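Ribosomal protein uL16 3-hydroxylase (Escherichia coli, PDB 4NUB) is a growth-regulating oxygenase that hydroxylates an arginine of ribosomal protein uL16, using ferrous iron, 2-oxoglutarate and molecular oxygen. Local coordinates at residues Arg139-Val144 / Asp170-Pro175; Val122-Asp127 / Pro186-Ala191; Asn78-Val83 / Ser114-Gly119. The protein carries 2 engineered substitutions. All coordinates share one frame; numbering follows the deposited sequence.

Contact 1: Arg139-Val144 / Asp170-Pro175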
loop_
_atom_site.group_PDB
_atom_site.type_symbol
_atom_site.label_atom_id
_atom_site.label_comp_id
_atom_site.label_asym_id
_atom_site.label_seq_id
_atom_site.Cartn_x
_atom_site.Cartn_y
_atom_site.Cartn_z
ATOM N N ARG A 139 44.478 -11.698 -7.603
ATOM C CA ARG A 139 44.564 -11.635 -6.145
ATOM C C ARG A 139 43.975 -10.317 -5.659
ATOM O O ARG A 139 44.202 -9.263 -6.264
ATOM C CB ARG A 139 46.021 -11.729 -5.658
ATOM C CG ARG A 139 46.793 -12.993 -6.049
ATOM C CD ARG A 139 47.752 -13.467 -4.953
ATOM N NE ARG A 139 48.583 -12.402 -4.398
ATOM C CZ ARG A 139 48.635 -12.101 -3.103
ATOM N NH1 ARG A 139 47.906 -12.794 -2.239
ATOM N NH2 ARG A 139 49.412 -11.115 -2.665
ATOM N N ARG A 140 43.222 -10.366 -4.566
ATOM C CA ARG A 140 42.633 -9.154 -4.003
ATOM C C ARG A 140 42.771 -9.145 -2.503
ATOM O O ARG A 140 42.686 -10.192 -1.847
ATOM C CB ARG A 140 41.149 -9.033 -4.359
ATOM C CG ARG A 140 40.881 -8.670 -5.797
ATOM C CD ARG A 140 39.457 -8.245 -5.984
ATOM N NE ARG A 140 39.320 -6.797 -6.015
ATOM C CZ ARG A 140 38.155 -6.159 -5.994
ATOM N NH1 ARG A 140 37.018 -6.844 -5.930
ATOM N NH2 ARG A 140 38.131 -4.833 -6.033
ATOM N N ARG A 141 42.978 -7.959 -1.954
ATOM C CA ARG A 141 43.066 -7.826 -0.517
ATOM C C ARG A 141 41.717 -7.342 -0.046
ATOM O O ARG A 141 41.242 -6.293 -0.494
ATOM C CB ARG A 141 44.156 -6.831 -0.125
ATOM C CG ARG A 141 44.288 -6.625 1.374
ATOM C CD ARG A 141 45.353 -5.592 1.725
ATOM N NE ARG A 141 45.388 -5.342 3.163
ATOM C CZ ARG A 141 45.793 -4.206 3.725
ATOM N NH1 ARG A 141 46.205 -3.193 2.971
ATOM N NH2 ARG A 141 45.779 -4.081 5.047
ATOM N N TRP A 142 41.092 -8.116 0.838
ATOM C CA TRP A 142 39.806 -7.739 1.411
ATOM C C TRP A 142 39.936 -7.470 2.912
ATOM O O TRP A 142 40.622 -8.209 3.622
ATOM C CB TRP A 142 38.759 -8.822 1.161
ATOM C CG TRP A 142 38.162 -8.845 -0.226
ATOM C CD1 TRP A 142 38.531 -9.649 -1.266
ATOM C CD2 TRP A 142 37.067 -8.051 -0.705
ATOM N NE1 TRP A 142 37.745 -9.392 -2.372
ATOM C CE2 TRP A 142 36.843 -8.417 -2.054
ATOM C CE3 TRP A 142 36.265 -7.060 -0.133
ATOM C CZ2 TRP A 142 35.857 -7.831 -2.827
ATOM C CZ3 TRP A 142 35.281 -6.481 -0.907
ATOM C CH2 TRP A 142 35.086 -6.866 -2.238
ATOM N N ARG A 143 39.288 -6.402 3.382
ATOM C CA ARG A 143 39.195 -6.097 4.808
ATOM C C ARG A 143 37.725 -6.109 5.276
ATOM O O ARG A 143 36.850 -5.628 4.571
ATOM C CB ARG A 143 39.848 -4.740 5.114
ATOM C CG ARG A 143 41.385 -4.728 5.041
ATOM C CD ARG A 143 41.972 -3.308 5.103
ATOM N NE ARG A 143 41.731 -2.637 6.379
ATOM C CZ ARG A 143 40.804 -1.699 6.569
ATOM N NH1 ARG A 143 40.025 -1.300 5.566
ATOM N NH2 ARG A 143 40.661 -1.154 7.770
ATOM N N VAL A 144 37.455 -6.673 6.450
ATOM C CA VAL A 144 36.113 -6.662 7.015
ATOM C C VAL A 144 36.166 -6.244 8.483
ATOM O O VAL A 144 36.988 -6.750 9.246
ATOM C CB VAL A 144 35.444 -8.055 6.948
ATOM C CG1 VAL A 144 33.997 -7.977 7.444
ATOM C CG2 VAL A 144 35.518 -8.654 5.534
ATOM N N ASP A 170 41.592 -9.468 7.643
ATOM C CA ASP A 170 42.333 -8.743 6.628
ATOM C C ASP A 170 43.155 -9.792 5.934
ATOM O O ASP A 170 44.123 -10.292 6.499
ATOM C CB ASP A 170 43.222 -7.677 7.275
ATOM C CG ASP A 170 44.031 -6.868 6.259
ATOM O OD1 ASP A 170 44.297 -7.371 5.143
ATOM O OD2 ASP A 170 44.422 -5.723 6.599
ATOM N N GLU A 171 42.745 -10.145 4.719
ATOM C CA GLU A 171 43.354 -11.263 4.006
ATOM C C GLU A 171 43.515 -10.977 2.533
ATOM O O GLU A 171 42.846 -10.104 1.974
ATOM C CB GLU A 171 42.511 -12.533 4.150
ATOM C CG GLU A 171 42.335 -13.041 5.574
ATOM C CD GLU A 171 43.598 -13.629 6.156
ATOM O OE1 GLU A 171 44.231 -14.477 5.485
ATOM O OE2 GLU A 171 43.948 -13.231 7.288
ATOM N N GLU A 172 44.402 -11.738 1.902
ATOM C CA GLU A 172 44.602 -11.638 0.468
ATOM C C GLU A 172 44.091 -12.921 -0.158
ATOM O O GLU A 172 44.705 -13.971 -0.008
ATOM C CB GLU A 172 46.084 -11.367 0.141
ATOM C CG GLU A 172 46.653 -10.079 0.828
ATOM C CD GLU A 172 48.115 -9.726 0.474
ATOM O OE1 GLU A 172 48.836 -10.563 -0.115
ATOM O OE2 GLU A 172 48.542 -8.591 0.792
ATOM N N LEU A 173 42.946 -12.839 -0.831
ATOM C CA LEU A 173 42.355 -14.013 -1.474
ATOM C C LEU A 173 43.111 -14.518 -2.697
ATOM O O LEU A 173 43.540 -13.736 -3.552
ATOM C CB LEU A 173 40.921 -13.730 -1.901
ATOM C CG LEU A 173 40.031 -13.222 -0.788
ATOM C CD1 LEU A 173 38.595 -13.131 -1.296
ATOM C CD2 LEU A 173 40.156 -14.114 0.445
ATOM N N GLU A 174 43.213 -15.843 -2.786
ATOM C CA GLU A 174 43.806 -16.523 -3.928
ATOM C C GLU A 174 42.734 -17.343 -4.629
ATOM O O GLU A 174 41.717 -17.656 -4.023
ATOM C CB GLU A 174 44.955 -17.385 -3.439
ATOM C CG GLU A 174 45.972 -16.551 -2.694
ATOM C CD GLU A 174 47.332 -17.168 -2.698
ATOM O OE1 GLU A 174 47.416 -18.391 -2.453
ATOM O OE2 GLU A 174 48.309 -16.432 -2.962
ATOM N N PRO A 175 42.937 -17.666 -5.917
ATOM C CA PRO A 175 41.857 -18.248 -6.728
ATOM C C PRO A 175 41.202 -19.433 -6.059
ATOM O O PRO A 175 41.907 -20.352 -5.660
ATOM C CB PRO A 175 42.586 -18.729 -7.978
ATOM C CG PRO A 175 43.722 -17.808 -8.108
ATOM C CD PRO A 175 44.164 -17.472 -6.708
#
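Arg141 and Trp142 pair with Glu172 and Glu171 in an antiparallel strand pair of the JmjC (cupin) jelly roll, with 169-173 at one side of a three-stranded sheet and 140-144 in its middle. The short segments run at 153° to each other. Their ladder alternates: Arg140–Leu173 and Trp142–Glu171 are hydrogen-bonded pairs, whereas Arg141–Glu172 and Arg143–Asp170 are non-hydrogen-bonded. Trp142 N gives to Glu171 O at 2.9 Å, Glu171 N returns a bond to Trp142 O, and Leu173 N bonds to Arg140 O.

Ion pairs occupy the face of Arg141, Arg143, Asp170 and Glu172. With CG anti to the backbone N (chi1 179°) and the chain extended to NE, Arg141 reaches across to Asp170 and grips its carboxylate side-on with NE and NH2. NE meets OD1 of Asp170 at 3.0 Å, almost straight, while NH2 of Arg141 reaches OD2 of Asp170 at 2.6 Å. Both oxygens use their syn lone pairs and the two planes are only 20° apart, a fit that would resist rotation of either group. Arg139, bent at chi2 and chi3, instead brings NH2 to OE1 of Glu172 at 2.7 Å; the oxygen lies in the guanidinium plane but is met from above the carboxylate plane. A long salt bridge from Arg139 to Glu174 extends this network.

Apolar contact lies on the other face, where Trp142 and Leu173 point inward and touch Leu179 of strand 178-181. Arg140, inferred to bind substrate, also starts there, but its guanidinium leads away to Gly120 and Asn197. Asn197 also accepts the Trp142 indole N-H. Across the pair, CD1 of Leu173 comes within 3.5 Å of CD1 of Trp142, an atom of the five-membered ring.

Contact 2: Val122-Asp127 / Pro186-Ala191. With FE (Fe (III) ion), chain B.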
loop_
_atom_site.group_PDB
_atom_site.type_symbol
_atom_site.label_atom_id
_atom_site.label_comp_id
_atom_site.label_asym_id
_atom_site.label_seq_id
_atom_site.Cartn_x
_atom_site.Cartn_y
_atom_site.Cartn_z
ATOM N N VAL A 122 35.827 -0.588 -4.598
ATOM C CA VAL A 122 34.802 0.436 -4.381
ATOM C C VAL A 122 34.947 1.240 -3.086
ATOM O O VAL A 122 34.209 2.211 -2.861
ATOM C CB VAL A 122 33.360 -0.128 -4.497
ATOM C CG1 VAL A 122 33.124 -0.734 -5.881
ATOM C CG2 VAL A 122 33.083 -1.133 -3.395
ATOM N N GLY A 123 35.902 0.848 -2.249
ATOM C CA GLY A 123 36.154 1.563 -1.013
ATOM C C GLY A 123 35.231 1.056 0.062
ATOM O O GLY A 123 34.417 0.175 -0.197
ATOM N N PRO A 124 35.344 1.611 1.277
ATOM C CA PRO A 124 34.632 1.059 2.433
ATOM C C PRO A 124 33.121 1.267 2.329
ATOM O O PRO A 124 32.670 2.407 2.184
ATOM C CB PRO A 124 35.214 1.851 3.625
ATOM C CG PRO A 124 36.433 2.494 3.109
ATOM C CD PRO A 124 36.168 2.762 1.656
ATOM N N HIS A 125 32.361 0.175 2.400
ATOM C CA HIS A 125 30.905 0.227 2.350
ATOM C C HIS A 125 30.259 -0.836 3.242
ATOM O O HIS A 125 30.952 -1.683 3.826
ATOM C CB HIS A 125 30.425 0.062 0.901
ATOM C CG HIS A 125 30.652 -1.303 0.315
ATOM N ND1 HIS A 125 31.805 -1.646 -0.361
ATOM C CD2 HIS A 125 29.848 -2.396 0.257
ATOM C CE1 HIS A 125 31.713 -2.896 -0.785
ATOM N NE2 HIS A 125 30.536 -3.374 -0.420
ATOM N N LEU A 126 28.935 -0.799 3.363
ATOM C CA LEU A 126 28.244 -2.003 3.813
ATOM C C LEU A 126 26.997 -2.357 2.995
ATOM O O LEU A 126 26.458 -1.513 2.284
ATOM C CB LEU A 126 28.017 -2.017 5.325
ATOM C CG LEU A 126 27.050 -1.095 6.031
ATOM C CD1 LEU A 126 25.899 -1.961 6.464
ATOM C CD2 LEU A 126 27.743 -0.494 7.228
ATOM N N ASP A 127 26.596 -3.627 3.054
ATOM C CA ASP A 127 25.479 -4.150 2.268
ATOM C C ASP A 127 24.367 -4.552 3.222
ATOM O O ASP A 127 24.618 -4.827 4.392
ATOM C CB ASP A 127 25.929 -5.354 1.431
ATOM C CG ASP A 127 27.100 -5.014 0.505
ATOM O OD1 ASP A 127 27.095 -3.894 -0.044
ATOM O OD2 ASP A 127 28.027 -5.845 0.326
ATOM N N PRO A 186 31.011 -3.885 7.649
ATOM C CA PRO A 186 31.679 -3.039 6.665
ATOM C C PRO A 186 32.840 -3.773 6.031
ATOM O O PRO A 186 33.587 -4.458 6.720
ATOM C CB PRO A 186 32.194 -1.866 7.507
ATOM C CG PRO A 186 32.307 -2.404 8.880
ATOM C CD PRO A 186 31.163 -3.359 9.017
ATOM N N HIS A 187 32.995 -3.624 4.725
ATOM C CA HIS A 187 34.095 -4.271 4.041
ATOM C C HIS A 187 34.724 -3.362 3.001
ATOM O O HIS A 187 34.139 -2.368 2.602
ATOM C CB HIS A 187 33.649 -5.606 3.425
ATOM C CG HIS A 187 32.398 -5.525 2.597
ATOM N ND1 HIS A 187 31.136 -5.667 3.134
ATOM C CD2 HIS A 187 32.222 -5.370 1.262
ATOM C CE1 HIS A 187 30.234 -5.576 2.171
ATOM N NE2 HIS A 187 30.867 -5.398 1.024
ATOM N N GLU A 188 35.931 -3.702 2.577
ATOM C CA GLU A 188 36.625 -2.943 1.549
ATOM C C GLU A 188 37.590 -3.887 0.864
ATOM O O GLU A 188 38.238 -4.700 1.516
ATOM C CB GLU A 188 37.396 -1.772 2.159
ATOM C CG GLU A 188 38.053 -0.869 1.121
ATOM C CD GLU A 188 39.073 0.097 1.717
ATOM O OE1 GLU A 188 39.280 0.082 2.956
ATOM O OE2 GLU A 188 39.672 0.867 0.930
ATOM N N GLY A 189 37.686 -3.782 -0.452
ATOM C CA GLY A 189 38.572 -4.651 -1.189
ATOM C C GLY A 189 39.125 -3.987 -2.427
ATOM O O GLY A 189 38.434 -3.220 -3.105
ATOM N N TYR A 190 40.390 -4.283 -2.712
ATOM C CA TYR A 190 41.032 -3.831 -3.943
ATOM C C TYR A 190 41.985 -4.883 -4.553
ATOM O O TYR A 190 42.429 -5.818 -3.877
ATOM C CB TYR A 190 41.713 -2.473 -3.725
ATOM C CG TYR A 190 42.641 -2.413 -2.537
ATOM C CD1 TYR A 190 43.970 -2.820 -2.654
ATOM C CD2 TYR A 190 42.206 -1.934 -1.301
ATOM C CE1 TYR A 190 44.846 -2.765 -1.575
ATOM C CE2 TYR A 190 43.083 -1.873 -0.210
ATOM C CZ TYR A 190 44.406 -2.290 -0.365
ATOM O OH TYR A 190 45.304 -2.246 0.680
ATOM N N ALA A 191 42.282 -4.734 -5.838
ATOM C CA ALA A 191 43.078 -5.725 -6.556
ATOM C C ALA A 191 44.575 -5.578 -6.284
ATOM O O ALA A 191 45.070 -4.468 -6.087
ATOM C CB ALA A 191 42.801 -5.620 -8.049
HETATM FE FE FE B . 29.780 -5.201 -0.860
HETATM O O HOH W 1 35.545 -2.513 -2.244
HETATM O O HOH W 2 31.604 -5.446 -2.650
HETATM O O HOH W 3 29.332 -7.315 -2.074
#
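The iron site of this JmjC oxygenase is built where His125 and His187 face each other across a single antiparallel bridge. His125 N bonds to His187 O at 3.1 Å and His187 N to His125 O at 3.0 Å, fixing the two backbones from which the ligands rise. His125 NE2 binds the iron at 2.0 Å, His187 NE2 at 2.2 Å and Asp127 OD2 at 2.2 Å, with two waters as further ligands. Both histidines place CG between backbone N and carbonyl carbon (chi1 69° and 50°), which turns the rings to one metal with their planes 77° apart. Second-shell carbonyls set ring rotation: Gly123 O accepts from His125 ND1 in the ring plane, and Phe185 O from His187 ND1. Beside the site, the extended Glu188 runs alongside Pro124, its OE1 3.7 Å from CG of Pro124, while bridging to Arg143. With Glu188 cut back to an alanine, the Arg143 guanidinium would probably lose this anionic mate and a gap is likely to open beside the Pro124 ring. Two histidines and one aspartate in HxD...H spacing form the facial triad characteristic of 2-oxoglutarate/iron(II) oxygenases.

Contact 3: Asn78-Val83 / Ser114-Gly119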
loop_
_atom_site.group_PDB
_atom_site.type_symbol
_atom_site.label_atom_id
_atom_site.label_comp_id
_atom_site.label_asym_id
_atom_site.label_seq_id
_atom_site.Cartn_x
_atom_site.Cartn_y
_atom_site.Cartn_z
ATOM N N ASN A 78 43.688 1.436 -10.461
ATOM C CA ASN A 78 42.651 2.183 -9.757
ATOM C C ASN A 78 41.316 2.344 -10.488
ATOM O O ASN A 78 40.754 3.433 -10.524
ATOM C CB ASN A 78 43.181 3.546 -9.311
ATOM C CG ASN A 78 44.323 3.432 -8.307
ATOM O OD1 ASN A 78 44.407 2.474 -7.528
ATOM N ND2 ASN A 78 45.206 4.421 -8.317
ATOM N N TRP A 79 40.813 1.261 -11.069
ATOM C CA TRP A 79 39.435 1.238 -11.551
ATOM C C TRP A 79 38.893 -0.176 -11.518
ATOM O O TRP A 79 39.644 -1.146 -11.495
ATOM C CB TRP A 79 39.270 1.861 -12.954
ATOM C CG TRP A 79 40.049 1.176 -14.044
ATOM C CD1 TRP A 79 41.299 1.502 -14.481
ATOM C CD2 TRP A 79 39.639 0.052 -14.825
ATOM N NE1 TRP A 79 41.694 0.650 -15.483
ATOM C CE2 TRP A 79 40.685 -0.261 -15.711
ATOM C CE3 TRP A 79 38.484 -0.739 -14.859
ATOM C CZ2 TRP A 79 40.625 -1.310 -16.617
ATOM C CZ3 TRP A 79 38.414 -1.784 -15.769
ATOM C CH2 TRP A 79 39.477 -2.059 -16.635
ATOM N N SER A 80 37.576 -0.285 -11.510
ATOM C CA SER A 80 36.931 -1.574 -11.412
ATOM C C SER A 80 35.685 -1.552 -12.282
ATOM O O SER A 80 34.930 -0.577 -12.279
ATOM C CB SER A 80 36.559 -1.837 -9.954
ATOM O OG SER A 80 36.350 -3.209 -9.714
ATOM N N LEU A 81 35.492 -2.615 -13.054
ATOM C CA LEU A 81 34.244 -2.817 -13.779
ATOM C C LEU A 81 33.338 -3.787 -12.998
ATOM O O LEU A 81 33.757 -4.893 -12.647
ATOM C CB LEU A 81 34.526 -3.352 -15.182
ATOM C CG LEU A 81 33.294 -3.731 -16.008
ATOM C CD1 LEU A 81 32.391 -2.519 -16.231
ATOM C CD2 LEU A 81 33.698 -4.387 -17.324
ATOM N N LEU A 82 32.106 -3.371 -12.713
ATOM C CA LEU A 82 31.188 -4.221 -11.957
ATOM C C LEU A 82 29.900 -4.476 -12.719
ATOM O O LEU A 82 29.165 -3.545 -13.100
ATOM C CB LEU A 82 30.853 -3.631 -10.590
ATOM C CG LEU A 82 31.973 -3.398 -9.590
ATOM C CD1 LEU A 82 32.606 -2.023 -9.788
ATOM C CD2 LEU A 82 31.397 -3.535 -8.206
ATOM N N VAL A 83 29.623 -5.752 -12.939
ATOM C CA VAL A 83 28.490 -6.105 -13.761
ATOM C C VAL A 83 27.488 -6.919 -12.993
ATOM O O VAL A 83 27.823 -7.918 -12.351
ATOM C CB VAL A 83 28.907 -6.864 -14.999
ATOM C CG1 VAL A 83 27.734 -6.931 -15.950
ATOM C CG2 VAL A 83 30.104 -6.180 -15.638
ATOM N N SER A 114 32.929 -8.682 -10.862
ATOM C CA SER A 114 33.734 -7.469 -10.937
ATOM C C SER A 114 35.082 -7.791 -11.521
ATOM O O SER A 114 35.638 -8.863 -11.297
ATOM C CB SER A 114 33.899 -6.788 -9.567
ATOM O OG SER A 114 34.862 -7.436 -8.743
ATOM N N PHE A 115 35.588 -6.858 -12.307
ATOM C CA PHE A 115 36.938 -6.963 -12.808
ATOM C C PHE A 115 37.741 -5.727 -12.429
ATOM O O PHE A 115 37.338 -4.594 -12.709
ATOM C CB PHE A 115 36.973 -7.155 -14.319
ATOM C CG PHE A 115 38.352 -7.099 -14.855
ATOM C CD1 PHE A 115 39.200 -8.189 -14.711
ATOM C CD2 PHE A 115 38.843 -5.934 -15.422
ATOM C CE1 PHE A 115 40.503 -8.139 -15.170
ATOM C CE2 PHE A 115 40.145 -5.871 -15.870
ATOM C CZ PHE A 115 40.981 -6.978 -15.747
ATOM N N SER A 116 38.892 -5.941 -11.804
ATOM C CA SER A 116 39.694 -4.813 -11.354
ATOM C C SER A 116 41.178 -4.935 -11.651
ATOM O O SER A 116 41.763 -6.014 -11.610
ATOM C CB SER A 116 39.460 -4.519 -9.870
ATOM O OG SER A 116 39.054 -5.682 -9.173
ATOM N N VAL A 117 41.753 -3.789 -11.987
ATOM C CA VAL A 117 43.180 -3.611 -12.182
ATOM C C VAL A 117 43.715 -3.177 -10.832
ATOM O O VAL A 117 42.933 -2.747 -9.972
ATOM C CB VAL A 117 43.442 -2.514 -13.237
ATOM C CG1 VAL A 117 42.969 -2.981 -14.588
ATOM C CG2 VAL A 117 42.760 -1.193 -12.845
ATOM N N PRO A 118 45.037 -3.288 -10.628
ATOM C CA PRO A 118 45.564 -3.064 -9.277
ATOM C C PRO A 118 45.171 -1.709 -8.683
ATOM O O PRO A 118 45.286 -0.665 -9.340
ATOM C CB PRO A 118 47.066 -3.170 -9.480
ATOM C CG PRO A 118 47.198 -4.088 -10.649
ATOM C CD PRO A 118 46.089 -3.719 -11.561
ATOM N N GLY A 119 44.677 -1.754 -7.447
ATOM C CA GLY A 119 44.160 -0.579 -6.770
ATOM C C GLY A 119 42.657 -0.388 -6.929
ATOM O O GLY A 119 42.050 0.363 -6.171
#
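Trp79 lies against Val117 and Phe115 where strand 79-83 pairs with 108-116, its antiparallel neighbour in the large sheet of the jelly roll. The CB of Trp79 starts away from the partner segment, but chi1 of 61° sets CG between the backbone N and carbonyl carbon and swings the indole back over it. CG comes within 3.8 Å of Val117 CG2. Further out, CD1 and NE1 meet the same methyl, which sits over the five-membered ring 3.5 Å from its centroid and 14° off the normal, a CH-pi contact. NE1 is hydrogen-bonded to Gly75 O. CE2, shared by both rings, is equally near both Val117 methyls; CZ2 beyond it meets CG1 of Val117 at 3.5 Å. At the far end, CH2 reaches the edge of the Phe115 ring, 3.9 Å from its CE2 atom.

Backbone bonds fix this register. Leu81 and Phe115 form a hydrogen-bonded pair with two 2.7 Å bonds, Leu81 N to Phe115 O and Phe115 N to Leu81 O. The bond from Val117 N to Trp79 O is weak. Asn78 N bonds to Pro118 O at 2.9 Å. Gly119, with phi 94°, lets Asn78 OD1 come within 3.2 Å of its CA atom, a place a CB would fill.

Ser80, Leu82, Ser114 and Ser116 share the face turned toward Arg140, which Ser114, an inferred substrate-binding residue, and Ser116 touch; on the face of Leu81 and Phe115, helix 37-44 packs against Phe115. Strand 108-116 belongs to the JmjC double-stranded beta-helix, whose large sheet 79-83 extends, consistent with the extra strands of JmjC proteins.

All three contacts are partly buried, yet their chemistry follows their place in the jelly roll. Contacts 1 and 2 share the three-stranded sheet, in which 140-144 and 187-191 are neighbours: Arg141 N lies 2.9 Å from Tyr190 O. Contact 1 includes exposed acidic residues and relies on ion pairs; contact 2, with none of its touching residues exposed, centres on metal ligation. Contact 3 belongs to the eight-stranded sheet and has the largest share of buried residues, with aromatic and aliphatic packing in place of charge. Arg140 joins contacts 1 and 3 by packing on Ser114 and Ser116, while Ala191 of contact 2 meets Gly119 of contact 3.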